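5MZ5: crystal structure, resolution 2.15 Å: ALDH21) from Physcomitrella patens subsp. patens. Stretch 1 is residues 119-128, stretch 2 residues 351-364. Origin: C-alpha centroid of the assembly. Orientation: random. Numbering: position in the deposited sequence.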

# COMPACT_ATOMS: atom_id res chain seq x y z
N ALA A 119 -22.00 -26.81 -14.86
CA ALA A 119 -22.05 -27.67 -13.67
C ALA A 119 -22.26 -29.15 -14.05
O ALA A 119 -21.55 -30.02 -13.53
CB ALA A 119 -23.14 -27.20 -12.71
N GLN A 120 -23.20 -29.42 -14.98
CA GLN A 120 -23.49 -30.78 -15.46
C GLN A 120 -22.27 -31.41 -16.15
O GLN A 120 -21.97 -32.56 -15.89
CB GLN A 120 -24.73 -30.80 -16.38
CG GLN A 120 -26.07 -30.59 -15.64
CD GLN A 120 -26.45 -31.71 -14.71
OE1 GLN A 120 -26.17 -32.89 -14.96
NE2 GLN A 120 -27.13 -31.38 -13.62
N THR A 121 -21.56 -30.63 -16.99
CA THR A 121 -20.35 -31.03 -17.71
C THR A 121 -19.24 -31.34 -16.71
O THR A 121 -18.51 -32.31 -16.90
CB THR A 121 -19.93 -29.93 -18.71
OG1 THR A 121 -20.99 -29.72 -19.63
CG2 THR A 121 -18.66 -30.29 -19.47
N LEU A 122 -19.11 -30.50 -15.66
CA LEU A 122 -18.14 -30.65 -14.58
C LEU A 122 -18.33 -31.95 -13.84
O LEU A 122 -17.38 -32.70 -13.67
CB LEU A 122 -18.26 -29.50 -13.59
CG LEU A 122 -17.22 -28.43 -13.62
CD1 LEU A 122 -17.53 -27.39 -12.55
CD2 LEU A 122 -15.81 -29.01 -13.36
N THR A 123 -19.57 -32.24 -13.39
CA THR A 123 -19.91 -33.48 -12.69
C THR A 123 -19.61 -34.70 -13.57
O THR A 123 -19.02 -35.67 -13.11
CB THR A 123 -21.38 -33.42 -12.24
OG1 THR A 123 -21.42 -32.53 -11.13
CG2 THR A 123 -21.94 -34.79 -11.81
N MET A 124 -20.01 -34.63 -14.85
CA MET A 124 -19.79 -35.68 -15.82
C MET A 124 -18.28 -36.03 -15.98
O MET A 124 -17.90 -37.19 -15.81
CB MET A 124 -20.45 -35.29 -17.16
CG MET A 124 -20.42 -36.37 -18.24
SD MET A 124 -18.83 -36.38 -19.11
CE MET A 124 -19.08 -34.97 -20.21
N GLU A 125 -17.44 -35.03 -16.30
CA GLU A 125 -16.03 -35.30 -16.55
C GLU A 125 -15.17 -35.47 -15.29
O GLU A 125 -14.09 -36.04 -15.40
CB GLU A 125 -15.42 -34.25 -17.48
CG GLU A 125 -15.19 -32.90 -16.81
CD GLU A 125 -14.45 -31.88 -17.65
OE1 GLU A 125 -13.91 -32.27 -18.72
OE2 GLU A 125 -14.37 -30.71 -17.24
N SER A 126 -15.59 -34.93 -14.14
CA SER A 126 -14.77 -35.02 -12.93
C SER A 126 -15.28 -36.05 -11.92
O SER A 126 -14.51 -36.50 -11.07
CB SER A 126 -14.60 -33.65 -12.28
OG SER A 126 -15.77 -33.27 -11.57
N GLY A 127 -16.57 -36.39 -12.01
CA GLY A 127 -17.19 -37.30 -11.07
C GLY A 127 -17.58 -36.64 -9.75
O GLY A 127 -18.02 -37.32 -8.83
N LYS A 128 -17.41 -35.31 -9.63
CA LYS A 128 -17.77 -34.62 -8.39
C LYS A 128 -19.29 -34.44 -8.29
O LYS A 128 -19.94 -34.20 -9.31
CB LYS A 128 -16.99 -33.30 -8.19
CG LYS A 128 -17.46 -32.09 -9.03
CD LYS A 128 -16.64 -30.84 -8.76
CE LYS A 128 -15.17 -31.01 -9.09
NZ LYS A 128 -14.30 -30.21 -8.18
N ASN A 351 -24.25 -41.94 -7.21
CA ASN A 351 -24.39 -41.21 -8.46
C ASN A 351 -24.17 -39.70 -8.23
O ASN A 351 -25.00 -39.07 -7.57
CB ASN A 351 -25.76 -41.50 -9.08
CG ASN A 351 -26.01 -40.86 -10.42
OD1 ASN A 351 -25.22 -40.06 -10.93
ND2 ASN A 351 -27.13 -41.21 -11.02
N PRO A 352 -23.07 -39.11 -8.78
CA PRO A 352 -22.80 -37.68 -8.53
C PRO A 352 -23.85 -36.74 -9.14
O PRO A 352 -23.93 -35.59 -8.72
CB PRO A 352 -21.40 -37.49 -9.11
CG PRO A 352 -21.29 -38.53 -10.17
CD PRO A 352 -21.99 -39.72 -9.58
N PHE A 353 -24.69 -37.26 -10.07
CA PHE A 353 -25.78 -36.49 -10.68
C PHE A 353 -27.00 -36.35 -9.76
O PHE A 353 -27.87 -35.51 -10.03
CB PHE A 353 -26.16 -37.05 -12.05
CG PHE A 353 -25.08 -36.86 -13.09
CD1 PHE A 353 -24.96 -35.65 -13.77
CD2 PHE A 353 -24.19 -37.89 -13.39
CE1 PHE A 353 -23.96 -35.47 -14.74
CE2 PHE A 353 -23.19 -37.71 -14.36
CZ PHE A 353 -23.09 -36.51 -15.03
N GLU A 354 -27.05 -37.14 -8.66
CA GLU A 354 -28.13 -37.05 -7.66
C GLU A 354 -27.87 -35.82 -6.82
O GLU A 354 -26.73 -35.55 -6.46
CB GLU A 354 -28.20 -38.29 -6.74
CG GLU A 354 -28.46 -39.63 -7.42
CD GLU A 354 -29.84 -39.91 -8.01
OE1 GLU A 354 -30.74 -39.04 -7.90
OE2 GLU A 354 -30.00 -41.00 -8.59
N GLU A 355 -28.94 -35.05 -6.53
CA GLU A 355 -28.90 -33.85 -5.73
C GLU A 355 -28.45 -34.09 -4.30
O GLU A 355 -27.80 -33.21 -3.74
CB GLU A 355 -30.27 -33.16 -5.75
CG GLU A 355 -30.74 -32.72 -7.13
CD GLU A 355 -29.92 -31.63 -7.80
OE1 GLU A 355 -29.36 -30.78 -7.08
OE2 GLU A 355 -29.84 -31.62 -9.05
N ASP A 356 -28.78 -35.25 -3.70
CA ASP A 356 -28.41 -35.54 -2.31
C ASP A 356 -27.09 -36.35 -2.15
O ASP A 356 -26.73 -36.67 -1.02
CB ASP A 356 -29.58 -36.21 -1.57
CG ASP A 356 -30.05 -37.53 -2.15
OD1 ASP A 356 -29.57 -37.91 -3.25
OD2 ASP A 356 -30.94 -38.16 -1.55
N THR A 357 -26.36 -36.63 -3.26
CA THR A 357 -25.06 -37.32 -3.19
C THR A 357 -24.02 -36.37 -2.59
O THR A 357 -23.86 -35.23 -3.06
CB THR A 357 -24.60 -37.86 -4.56
OG1 THR A 357 -25.50 -38.90 -4.95
CG2 THR A 357 -23.19 -38.47 -4.51
N TYR A 358 -23.34 -36.86 -1.54
CA TYR A 358 -22.28 -36.12 -0.88
C TYR A 358 -20.94 -36.55 -1.46
O TYR A 358 -20.08 -35.72 -1.68
CB TYR A 358 -22.30 -36.36 0.63
CG TYR A 358 -21.38 -35.43 1.38
CD1 TYR A 358 -20.04 -35.75 1.57
CD2 TYR A 358 -21.83 -34.19 1.84
CE1 TYR A 358 -19.16 -34.86 2.21
CE2 TYR A 358 -20.97 -33.30 2.50
CZ TYR A 358 -19.64 -33.65 2.68
OH TYR A 358 -18.78 -32.78 3.32
N LEU A 359 -20.76 -37.87 -1.68
CA LEU A 359 -19.52 -38.47 -2.14
C LEU A 359 -19.69 -39.20 -3.46
O LEU A 359 -20.42 -40.18 -3.54
CB LEU A 359 -18.97 -39.40 -1.01
CG LEU A 359 -17.73 -40.27 -1.31
CD1 LEU A 359 -16.50 -39.44 -1.63
CD2 LEU A 359 -17.40 -41.16 -0.14
N GLY A 360 -19.01 -38.71 -4.49
CA GLY A 360 -19.00 -39.32 -5.81
C GLY A 360 -17.87 -40.34 -5.95
O GLY A 360 -17.18 -40.66 -4.97
N PRO A 361 -17.62 -40.88 -7.16
CA PRO A 361 -16.52 -41.86 -7.29
C PRO A 361 -15.15 -41.17 -7.36
O PRO A 361 -15.08 -39.95 -7.51
CB PRO A 361 -16.84 -42.57 -8.60
CG PRO A 361 -17.58 -41.54 -9.42
CD PRO A 361 -18.31 -40.65 -8.46
N MET A 362 -14.07 -41.95 -7.27
CA MET A 362 -12.73 -41.40 -7.44
C MET A 362 -12.53 -41.21 -8.96
O MET A 362 -13.33 -41.73 -9.76
CB MET A 362 -11.65 -42.30 -6.79
CG MET A 362 -11.77 -42.41 -5.26
SD MET A 362 -11.44 -40.88 -4.31
CE MET A 362 -13.15 -40.25 -4.06
N ILE A 363 -11.51 -40.42 -9.37
CA ILE A 363 -11.26 -40.09 -10.78
C ILE A 363 -11.11 -41.35 -11.67
O ILE A 363 -11.48 -41.31 -12.84
CB ILE A 363 -10.08 -39.09 -10.94
CG1 ILE A 363 -10.11 -38.37 -12.33
CG2 ILE A 363 -8.71 -39.74 -10.65
CD1 ILE A 363 -11.31 -37.42 -12.59
N SER A 364 -10.62 -42.45 -11.09
CA SER A 364 -10.44 -43.74 -11.76
C SER A 364 -10.47 -44.88 -10.75
O SER A 364 -10.29 -44.65 -9.55
CB SER A 364 -9.13 -43.75 -12.55
OG SER A 364 -8.00 -43.75 -11.68
O HOH W 1 -28.51 -33.33 -11.84
O HOH W 2 -13.74 -38.27 -9.24
O HOH W 3 -16.19 -37.65 -6.75

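Stretch 1 is the end of a helix, which runs to Ser-126, followed by Gly-127 and Lys-128, and stretch 2 is an irregular segment with neither helix nor strand. The helix finishes with regular backbone bonds, the last from Gly-127 N to Thr-123 O (2.8 Å), and Gly-127 then leaves helical geometry with phi at 80°, a conformation that glycine adopts easily. Stretch 2 begins with two type I turns, Asn-351 to Glu-354 and Glu-354 to Thr-357, and then passes the end of the helix, extended from Gly-360 to Met-362: the CA atoms of Lys-128 and Gly-360 lie 5.5 Å apart, those of Ser-126 and Ile-363 6.5 Å.

No direct hydrogen bond joins the stretches. Packing, which buries 421 Å² summed over both sides, and bridging waters do the work. At the helix end, carbonyl groups lack helical partners, and water supplies them. Water 2 donates to Ser-126 O (2.7 Å) and Pro-361 O (2.8 Å), while water 3 donates to Gly-127 O (2.8 Å) and again to Pro-361 O (2.7 Å). Around the carbonyl of the buried Gly-127 the packing is tight, with its O 3.4 Å from both Pro-352 CB and Pro-361 CD. Gly-360 suits its place because an ideal CB there would lie 2.3 Å from Gly-127 O, a clash. The two prolines, both buried, contribute compact, apolar rings without long side chains to accommodate.

Phe-353 is covered most by the opposing stretch. Its CA-to-CB bond points sideways, but with chi1 at m the ring reaches the helix. Thr-123 CG2 sits over one face, 3.6 Å from the ring centroid and 12° off the normal, a CH-pi contact. The beta-branch of Thr-123 serves two purposes: the methyl packs on the ring, while OG1 donates to Lys-128 O (2.9 Å), tying the chain after the helix back to it. Met-124 adds an apolar contact, CB to Phe-353 CZ at 3.6 Å, although the end of its side chain leads away.

Gln-120 approaches the ring edge, with OE1 3.2 Å from Phe-353 CD1, where the ring hydrogens carry a slight positive charge. Its NE2 donates to water 1 (3.0 Å), which in turn donates to Phe-353 O (2.9 Å). The turn holding the phenylalanine is steadied by Asn-351, whose OD1 accepts from Phe-353 N (3.0 Å).

At the other end, Ile-363 extends CD1 to 3.7 Å from Ser-126 O; a buried isoleucine suits this place because its apolar end can fill space beside the helix end. The CA-to-CB bond of Ser-126 points away from stretch 2, and its hydroxyl ties the helix end together, OG donating to Leu-122 O (2.7 Å) and accepting from Lys-128 N (3.3 Å).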